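Side-chain contacts in methyltransferase (Streptococcus mutans, PDB 2B78), which is probably an S-adenosylmethionine-dependent methyltransferase, and may bind RNA: residues A[197-202]-A[290-295]; A[329-334]-A[339-344]. All blocks are in the same frame, centred on the assembly; numbering follows the deposited sequence.

Contact 1 of 2, residues A[197-202]-A[290-295]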
ATOM      1  N   LEU A 197       3.809   0.840  -4.768  1.00 12.33           N
ATOM      2  CA  LEU A 197       3.653  -0.219  -5.748  1.00 12.61           C
ATOM      3  C   LEU A 197       2.250  -0.781  -5.858  1.00 12.02           C
ATOM      4  O   LEU A 197       1.865  -1.266  -6.923  1.00 11.56           O
ATOM      5  CB  LEU A 197       4.646  -1.357  -5.450  1.00 11.18           C
ATOM      6  CG  LEU A 197       6.141  -0.986  -5.486  1.00 12.55           C
ATOM      7  CD1 LEU A 197       6.976  -2.213  -5.147  1.00 12.26           C
ATOM      8  CD2 LEU A 197       6.525  -0.466  -6.862  1.00  8.29           C
ATOM      9  N   ASP A 198       1.478  -0.726  -4.776  1.00 10.81           N
ATOM     10  CA  ASP A 198       0.125  -1.267  -4.832  1.00 12.76           C
ATOM     11  C   ASP A 198      -0.803  -0.547  -5.810  1.00 12.69           C
ATOM     12  O   ASP A 198      -1.842  -1.078  -6.180  1.00 15.19           O
ATOM     13  CB  ASP A 198      -0.514  -1.320  -3.431  1.00 13.51           C
ATOM     14  CG  ASP A 198      -0.434   0.004  -2.687  1.00 14.27           C
ATOM     15  OD1 ASP A 198      -0.687   1.058  -3.293  1.00  9.27           O
ATOM     16  OD2 ASP A 198      -0.125  -0.024  -1.472  1.00 18.95           O
ATOM     17  N   GLN A 199      -0.435   0.650  -6.252  1.00 11.76           N
ATOM     18  CA  GLN A 199      -1.283   1.379  -7.203  1.00 12.57           C
ATOM     19  C   GLN A 199      -0.880   1.169  -8.666  1.00 12.08           C
ATOM     20  O   GLN A 199      -1.299   1.923  -9.564  1.00 13.88           O
ATOM     21  CB  GLN A 199      -1.262   2.870  -6.862  1.00 11.87           C
ATOM     22  CG  GLN A 199      -1.657   3.121  -5.420  1.00 11.34           C
ATOM     23  CD  GLN A 199      -1.620   4.576  -5.027  1.00 14.90           C
ATOM     24  OE1 GLN A 199      -0.581   5.237  -5.132  1.00 14.86           O
ATOM     25  NE2 GLN A 199      -2.758   5.092  -4.553  1.00 11.50           N
ATOM     26  N   ARG A 200      -0.087   0.128  -8.902  1.00 11.17           N
ATOM     27  CA  ARG A 200       0.408  -0.185 -10.244  1.00  9.04           C
ATOM     28  C   ARG A 200      -0.656  -0.321 -11.318  1.00  8.69           C
ATOM     29  O   ARG A 200      -0.469   0.129 -12.443  1.00  9.89           O
ATOM     30  CB  ARG A 200       1.220  -1.480 -10.220  1.00  8.10           C
ATOM     31  CG  ARG A 200       1.671  -1.944 -11.607  1.00  6.69           C
ATOM     32  CD  ARG A 200       2.601  -3.147 -11.518  1.00  5.65           C
ATOM     33  NE  ARG A 200       1.903  -4.323 -11.017  1.00  8.76           N
ATOM     34  CZ  ARG A 200       1.972  -4.790  -9.772  1.00  6.68           C
ATOM     35  NH1 ARG A 200       2.720  -4.193  -8.860  1.00  6.71           N
ATOM     36  NH2 ARG A 200       1.271  -5.864  -9.446  1.00 10.14           N
ATOM     37  N   GLN A 201      -1.768  -0.961 -10.989  1.00  9.85           N
ATOM     38  CA  GLN A 201      -2.799  -1.160 -11.995  1.00 11.25           C
ATOM     39  C   GLN A 201      -3.583   0.120 -12.271  1.00 11.41           C
ATOM     40  O   GLN A 201      -4.165   0.270 -13.337  1.00 13.01           O
ATOM     41  CB  GLN A 201      -3.703  -2.328 -11.577  1.00  9.82           C
ATOM     42  CG  GLN A 201      -2.867  -3.590 -11.285  1.00 11.53           C
ATOM     43  CD  GLN A 201      -3.691  -4.831 -11.026  1.00 12.25           C
ATOM     44  OE1 GLN A 201      -4.892  -4.760 -10.764  1.00 12.28           O
ATOM     45  NE2 GLN A 201      -3.038  -5.986 -11.078  1.00 11.77           N
ATOM     46  N   VAL A 202      -3.575   1.056 -11.327  1.00 12.45           N
ATOM     47  CA  VAL A 202      -4.270   2.324 -11.535  1.00 13.67           C
ATOM     48  C   VAL A 202      -3.400   3.141 -12.486  1.00 12.84           C
ATOM     49  O   VAL A 202      -3.908   3.796 -13.405  1.00 11.37           O
ATOM     50  CB  VAL A 202      -4.458   3.112 -10.216  1.00 14.01           C
ATOM     51  CG1 VAL A 202      -5.251   4.378 -10.491  1.00 14.98           C
ATOM     52  CG2 VAL A 202      -5.189   2.257  -9.184  1.00 14.16           C
ATOM     53  N   ILE A 290      -7.634  13.371  -9.388  1.00 12.88           N
ATOM     54  CA  ILE A 290      -7.220  12.190  -8.654  1.00 12.70           C
ATOM     55  C   ILE A 290      -7.036  12.628  -7.217  1.00 12.66           C
ATOM     56  O   ILE A 290      -6.389  13.638  -6.954  1.00 13.56           O
ATOM     57  CB  ILE A 290      -5.897  11.636  -9.204  1.00 13.02           C
ATOM     58  CG1 ILE A 290      -6.085  11.247 -10.677  1.00 11.27           C
ATOM     59  CG2 ILE A 290      -5.436  10.455  -8.353  1.00 13.10           C
ATOM     60  CD1 ILE A 290      -4.816  10.805 -11.388  1.00 10.94           C
ATOM     61  N   ILE A 291      -7.627  11.880  -6.296  1.00 11.79           N
ATOM     62  CA  ILE A 291      -7.546  12.197  -4.876  1.00 11.54           C
ATOM     63  C   ILE A 291      -6.966  10.974  -4.169  1.00 13.69           C
ATOM     64  O   ILE A 291      -7.545   9.885  -4.221  1.00 12.79           O
ATOM     65  CB  ILE A 291      -8.957  12.522  -4.338  1.00 12.60           C
ATOM     66  CG1 ILE A 291      -9.619  13.556  -5.255  1.00 11.66           C
ATOM     67  CG2 ILE A 291      -8.875  13.031  -2.902  1.00  9.61           C
ATOM     68  CD1 ILE A 291     -11.061  13.874  -4.913  1.00 12.87           C
ATOM     69  N   ASP A 292      -5.826  11.150  -3.508  1.00 14.09           N
ATOM     70  CA  ASP A 292      -5.177  10.032  -2.836  1.00 15.17           C
ATOM     71  C   ASP A 292      -4.402  10.473  -1.595  1.00 15.76           C
ATOM     72  O   ASP A 292      -3.171  10.448  -1.577  1.00 16.88           O
ATOM     73  CB  ASP A 292      -4.244   9.338  -3.838  1.00 15.72           C
ATOM     74  CG  ASP A 292      -3.606   8.082  -3.281  1.00 16.57           C
ATOM     75  OD1 ASP A 292      -4.311   7.293  -2.622  1.00 15.92           O
ATOM     76  OD2 ASP A 292      -2.394   7.881  -3.525  1.00 19.78           O
ATOM     77  N   PRO A 293      -5.118  10.885  -0.537  1.00 16.66           N
ATOM     78  CA  PRO A 293      -4.489  11.335   0.712  1.00 18.47           C
ATOM     79  C   PRO A 293      -3.666  10.229   1.370  1.00 20.16           C
ATOM     80  O   PRO A 293      -4.071   9.070   1.386  1.00 21.99           O
ATOM     81  CB  PRO A 293      -5.685  11.771   1.562  1.00 17.38           C
ATOM     82  CG  PRO A 293      -6.786  10.893   1.064  1.00 15.31           C
ATOM     83  CD  PRO A 293      -6.585  10.927  -0.427  1.00 15.78           C
ATOM     84  N   PRO A 294      -2.490  10.579   1.909  1.00 21.35           N
ATOM     85  CA  PRO A 294      -1.570   9.644   2.576  1.00 22.15           C
ATOM     86  C   PRO A 294      -2.210   8.891   3.738  1.00 23.92           C
ATOM     87  O   PRO A 294      -2.960   9.468   4.528  1.00 23.93           O
ATOM     88  CB  PRO A 294      -0.442  10.553   3.058  1.00 19.42           C
ATOM     89  CG  PRO A 294      -0.509  11.725   2.149  1.00 20.78           C
ATOM     90  CD  PRO A 294      -1.988  11.958   2.010  1.00 19.76           C
ATOM     91  N   SER A 295      -1.909   7.601   3.845  1.00 26.78           N
ATOM     92  CA  SER A 295      -2.438   6.788   4.924  1.00 29.87           C
ATOM     93  C   SER A 295      -1.383   6.738   6.025  1.00 32.07           C
ATOM     94  O   SER A 295      -1.596   6.119   7.076  1.00 32.89           O
ATOM     95  CB  SER A 295      -2.739   5.367   4.432  1.00 31.46           C
ATOM     96  OG  SER A 295      -3.587   5.364   3.284  1.00 32.68           O
TER
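Gln-199 and Asp-292 meet through their polar ends alone, a worked example of two segments that touch through one long amide. Their CA atoms stand 10.4 Å apart, and no apolar contact spans the gap between the segments.

The hydrogen bond runs from NE2 of Gln-199 to OD2 of Asp-292, 3.0 Å long and nearly straight, with an N-H...O angle of 166°. On the donor side OD2 lies almost in the amide plane. On the acceptor side the amide nitrogen stands well above the carboxylate plane, and the two flat groups are turned 44° against each other. Gln-199 reaches this far because its chain is extended beyond CG (chi2 179°); Asp-292 comes from the opposite direction.

Further polar and apolar neighbours frame the pair. OD1 of Asp-292 is hydrogen-bonded to the hydroxyl of Ser-330 on the adjoining strand, and Phe-226 of helix 225-232 packs against both side chains.

Gln-199 is the N-cap residue of helix 200-210, whereas Asp-292 follows strand 286-291 and opens an Asp-Pro-Pro-Ser sequence resembling motif IV of several methyltransferase families. With an amide at one oxygen and a hydroxyl at the other, the carboxylate is probably restrained in its rotation, at about 9 Å from the side chains of Asp-242 and Val-272, which bind S-adenosyl-L-homocysteine when it is present; none is bound to this chain.

Contact 2 of 2, residues A[329-334]-A[339-344]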
ATOM      1  N   ALA A 329     -11.051   8.359  -6.858  1.00 13.34           N
ATOM      2  CA  ALA A 329     -10.942   8.454  -5.402  1.00 11.53           C
ATOM      3  C   ALA A 329     -10.224   7.242  -4.846  1.00 11.14           C
ATOM      4  O   ALA A 329     -10.752   6.117  -4.863  1.00 10.94           O
ATOM      5  CB  ALA A 329     -12.338   8.567  -4.768  1.00 10.51           C
ATOM      6  N   SER A 330      -9.026   7.487  -4.330  1.00 11.65           N
ATOM      7  CA  SER A 330      -8.186   6.442  -3.781  1.00 12.39           C
ATOM      8  C   SER A 330      -7.895   6.610  -2.292  1.00 12.95           C
ATOM      9  O   SER A 330      -7.913   7.720  -1.753  1.00 13.61           O
ATOM     10  CB  SER A 330      -6.868   6.398  -4.564  1.00 10.78           C
ATOM     11  OG  SER A 330      -5.868   5.702  -3.856  1.00  9.28           O
ATOM     12  N   THR A 331      -7.651   5.493  -1.622  1.00 15.24           N
ATOM     13  CA  THR A 331      -7.319   5.510  -0.201  1.00 17.14           C
ATOM     14  C   THR A 331      -6.672   4.185   0.153  1.00 18.75           C
ATOM     15  O   THR A 331      -7.043   3.143  -0.398  1.00 19.03           O
ATOM     16  CB  THR A 331      -8.569   5.710   0.702  1.00 16.47           C
ATOM     17  OG1 THR A 331      -8.160   5.733   2.078  1.00 16.15           O
ATOM     18  CG2 THR A 331      -9.567   4.573   0.512  1.00 16.76           C
ATOM     19  N   ASN A 332      -5.692   4.232   1.053  1.00 20.21           N
ATOM     20  CA  ASN A 332      -4.995   3.027   1.506  1.00 22.05           C
ATOM     21  C   ASN A 332      -5.337   2.784   2.971  1.00 22.42           C
ATOM     22  O   ASN A 332      -4.680   1.982   3.640  1.00 22.77           O
ATOM     23  CB  ASN A 332      -3.472   3.184   1.381  1.00 24.93           C
ATOM     24  CG  ASN A 332      -2.965   2.970  -0.032  1.00 28.96           C
ATOM     25  OD1 ASN A 332      -3.217   1.931  -0.647  1.00 32.07           O
ATOM     26  ND2 ASN A 332      -2.228   3.946  -0.549  1.00 30.59           N
ATOM     27  N   ALA A 333      -6.364   3.478   3.466  1.00 22.00           N
ATOM     28  CA  ALA A 333      -6.792   3.356   4.864  1.00 21.71           C
ATOM     29  C   ALA A 333      -7.345   1.970   5.175  1.00 22.03           C
ATOM     30  O   ALA A 333      -8.448   1.628   4.744  1.00 20.17           O
ATOM     31  CB  ALA A 333      -7.838   4.408   5.182  1.00 20.87           C
ATOM     32  N   ALA A 334      -6.577   1.193   5.942  1.00 22.63           N
ATOM     33  CA  ALA A 334      -6.948  -0.175   6.312  1.00 23.78           C
ATOM     34  C   ALA A 334      -8.138  -0.234   7.257  1.00 24.23           C
ATOM     35  O   ALA A 334      -8.829  -1.259   7.342  1.00 25.34           O
ATOM     36  CB  ALA A 334      -5.751  -0.882   6.947  1.00 24.26           C
ATOM     37  N   SER A 339     -17.506  -0.106   1.820  1.00 18.85           N
ATOM     38  CA  SER A 339     -18.795   0.563   1.979  1.00 19.86           C
ATOM     39  C   SER A 339     -18.666   1.881   2.740  1.00 19.79           C
ATOM     40  O   SER A 339     -19.337   2.858   2.405  1.00 20.39           O
ATOM     41  CB  SER A 339     -19.810  -0.365   2.669  1.00 20.46           C
ATOM     42  OG  SER A 339     -19.358  -0.794   3.939  1.00 23.23           O
ATOM     43  N   GLN A 340     -17.817   1.911   3.762  1.00 19.36           N
ATOM     44  CA  GLN A 340     -17.598   3.138   4.534  1.00 19.81           C
ATOM     45  C   GLN A 340     -17.012   4.214   3.634  1.00 19.33           C
ATOM     46  O   GLN A 340     -17.348   5.399   3.750  1.00 19.44           O
ATOM     47  CB  GLN A 340     -16.613   2.898   5.665  1.00 22.32           C
ATOM     48  CG  GLN A 340     -17.220   2.398   6.953  1.00 26.59           C
ATOM     49  CD  GLN A 340     -16.171   2.247   8.032  1.00 30.24           C
ATOM     50  OE1 GLN A 340     -15.222   1.465   7.890  1.00 31.34           O
ATOM     51  NE2 GLN A 340     -16.323   3.003   9.118  1.00 32.01           N
ATOM     52  N   PHE A 341     -16.114   3.791   2.749  1.00 17.39           N
ATOM     53  CA  PHE A 341     -15.456   4.696   1.819  1.00 15.36           C
ATOM     54  C   PHE A 341     -16.482   5.225   0.837  1.00 15.43           C
ATOM     55  O   PHE A 341     -16.575   6.432   0.604  1.00 12.61           O
ATOM     56  CB  PHE A 341     -14.331   3.957   1.079  1.00 14.26           C
ATOM     57  CG  PHE A 341     -13.487   4.846   0.193  1.00 13.14           C
ATOM     58  CD1 PHE A 341     -13.124   6.121   0.607  1.00 10.43           C
ATOM     59  CD2 PHE A 341     -13.044   4.392  -1.048  1.00 11.04           C
ATOM     60  CE1 PHE A 341     -12.333   6.937  -0.204  1.00 12.54           C
ATOM     61  CE2 PHE A 341     -12.252   5.196  -1.867  1.00 11.45           C
ATOM     62  CZ  PHE A 341     -11.896   6.476  -1.442  1.00 12.42           C
ATOM     63  N   LYS A 342     -17.267   4.315   0.269  1.00 16.13           N
ATOM     64  CA  LYS A 342     -18.288   4.711  -0.689  1.00 16.11           C
ATOM     65  C   LYS A 342     -19.244   5.718  -0.047  1.00 16.29           C
ATOM     66  O   LYS A 342     -19.717   6.635  -0.715  1.00 16.59           O
ATOM     67  CB  LYS A 342     -19.050   3.480  -1.164  1.00 15.80           C
ATOM     68  CG  LYS A 342     -19.845   3.685  -2.439  1.00 19.56           C
ATOM     69  CD  LYS A 342     -20.285   2.338  -2.986  1.00 20.63           C
ATOM     70  CE  LYS A 342     -20.956   2.470  -4.336  1.00 23.75           C
ATOM     71  NZ  LYS A 342     -21.274   1.127  -4.892  1.00 26.48           N
ATOM     72  N   LYS A 343     -19.515   5.551   1.248  1.00 17.36           N
ATOM     73  CA  LYS A 343     -20.416   6.449   1.975  1.00 18.51           C
ATOM     74  C   LYS A 343     -19.855   7.860   2.114  1.00 19.32           C
ATOM     75  O   LYS A 343     -20.611   8.841   2.135  1.00 21.30           O
ATOM     76  CB  LYS A 343     -20.739   5.886   3.363  1.00 18.59           C
ATOM     77  CG  LYS A 343     -21.780   4.758   3.353  1.00 21.18           C
ATOM     78  CD  LYS A 343     -22.229   4.410   4.775  1.00 21.26           C
ATOM     79  CE  LYS A 343     -23.326   3.346   4.784  1.00 19.96           C
ATOM     80  NZ  LYS A 343     -22.868   2.026   4.263  1.00 18.61           N
ATOM     81  N   GLN A 344     -18.533   7.962   2.211  1.00 19.04           N
ATOM     82  CA  GLN A 344     -17.864   9.254   2.324  1.00 18.89           C
ATOM     83  C   GLN A 344     -17.940   9.962   0.982  1.00 18.68           C
ATOM     84  O   GLN A 344     -18.101  11.184   0.914  1.00 18.80           O
ATOM     85  CB  GLN A 344     -16.402   9.049   2.719  1.00 19.73           C
ATOM     86  CG  GLN A 344     -16.195   8.946   4.211  1.00 18.18           C
ATOM     87  CD  GLN A 344     -16.524  10.254   4.901  1.00 20.53           C
ATOM     88  OE1 GLN A 344     -15.858  11.265   4.679  1.00 22.06           O
ATOM     89  NE2 GLN A 344     -17.562  10.246   5.733  1.00 18.39           N
TER
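Thr-331, whose methyl group lies on the ring of Phe-341, turns its OG1 to the backbone and accepts a hydrogen bond from Ala-333 N at 3.2 Å. This is an ST turn, formed where strand 325-331 ends in the Rossmann-like methyltransferase fold and the chain leaves toward helix 338-349. The bond is close to straight, at 163°.

One torsion serves both ends of the threonine. With OG1 opposite the backbone N (chi1 -179°), CG2 takes the place between N and the carbonyl carbon and projects onto the aromatic ring. There it makes a CH-pi contact, 3.5 Å from the ring centroid and only 8° off the ring normal, so that the methyl sits almost exactly over the centre of one face. Phe-341 comes from the opposite direction, its CG anti to its own backbone N, which carries the ring from the helix to the sheet.

Strand 329-331 and helix 339-344 run obliquely to each other, their axes 10.5 Å apart at closest approach, and this single phenylalanine spans the interval. Ala-329 and Thr-331 direct their side chains at the helix and Ser-330 directs its own away, the alternation expected of a strand. Tyr-310 of helix 306-319 extends the aromatic packing by meeting Phe-341 edge-to-face.

Ala-329 completes the strand's side of the contact: its CB is 4.0 Å from CZ of Phe-341, while its carbonyl O approaches the edge of that ring, 3.5 Å from CE2.

How the contacts relate
Contact 1 comes first along the chain and closes before contact 2 opens, with centres about 12 Å apart. Both reach the seven-stranded methyltransferase sheet, in which strands 286-291 and 325-331 are parallel neighbours. Contact 1 joins the C-terminal end of the former to the start of helix 200-210; contact 2 packs the latter against helix 338-349, part of the crossover leading to strand 355-360. The two meet directly, the backbone bond between Ile-291 O and Ser-330 N being 2.8 Å long. Contact 1 lies near the residues known to bind S-adenosyl-L-homocysteine, whereas contact 2 lies away from them, between the sheet and a helix that covers it.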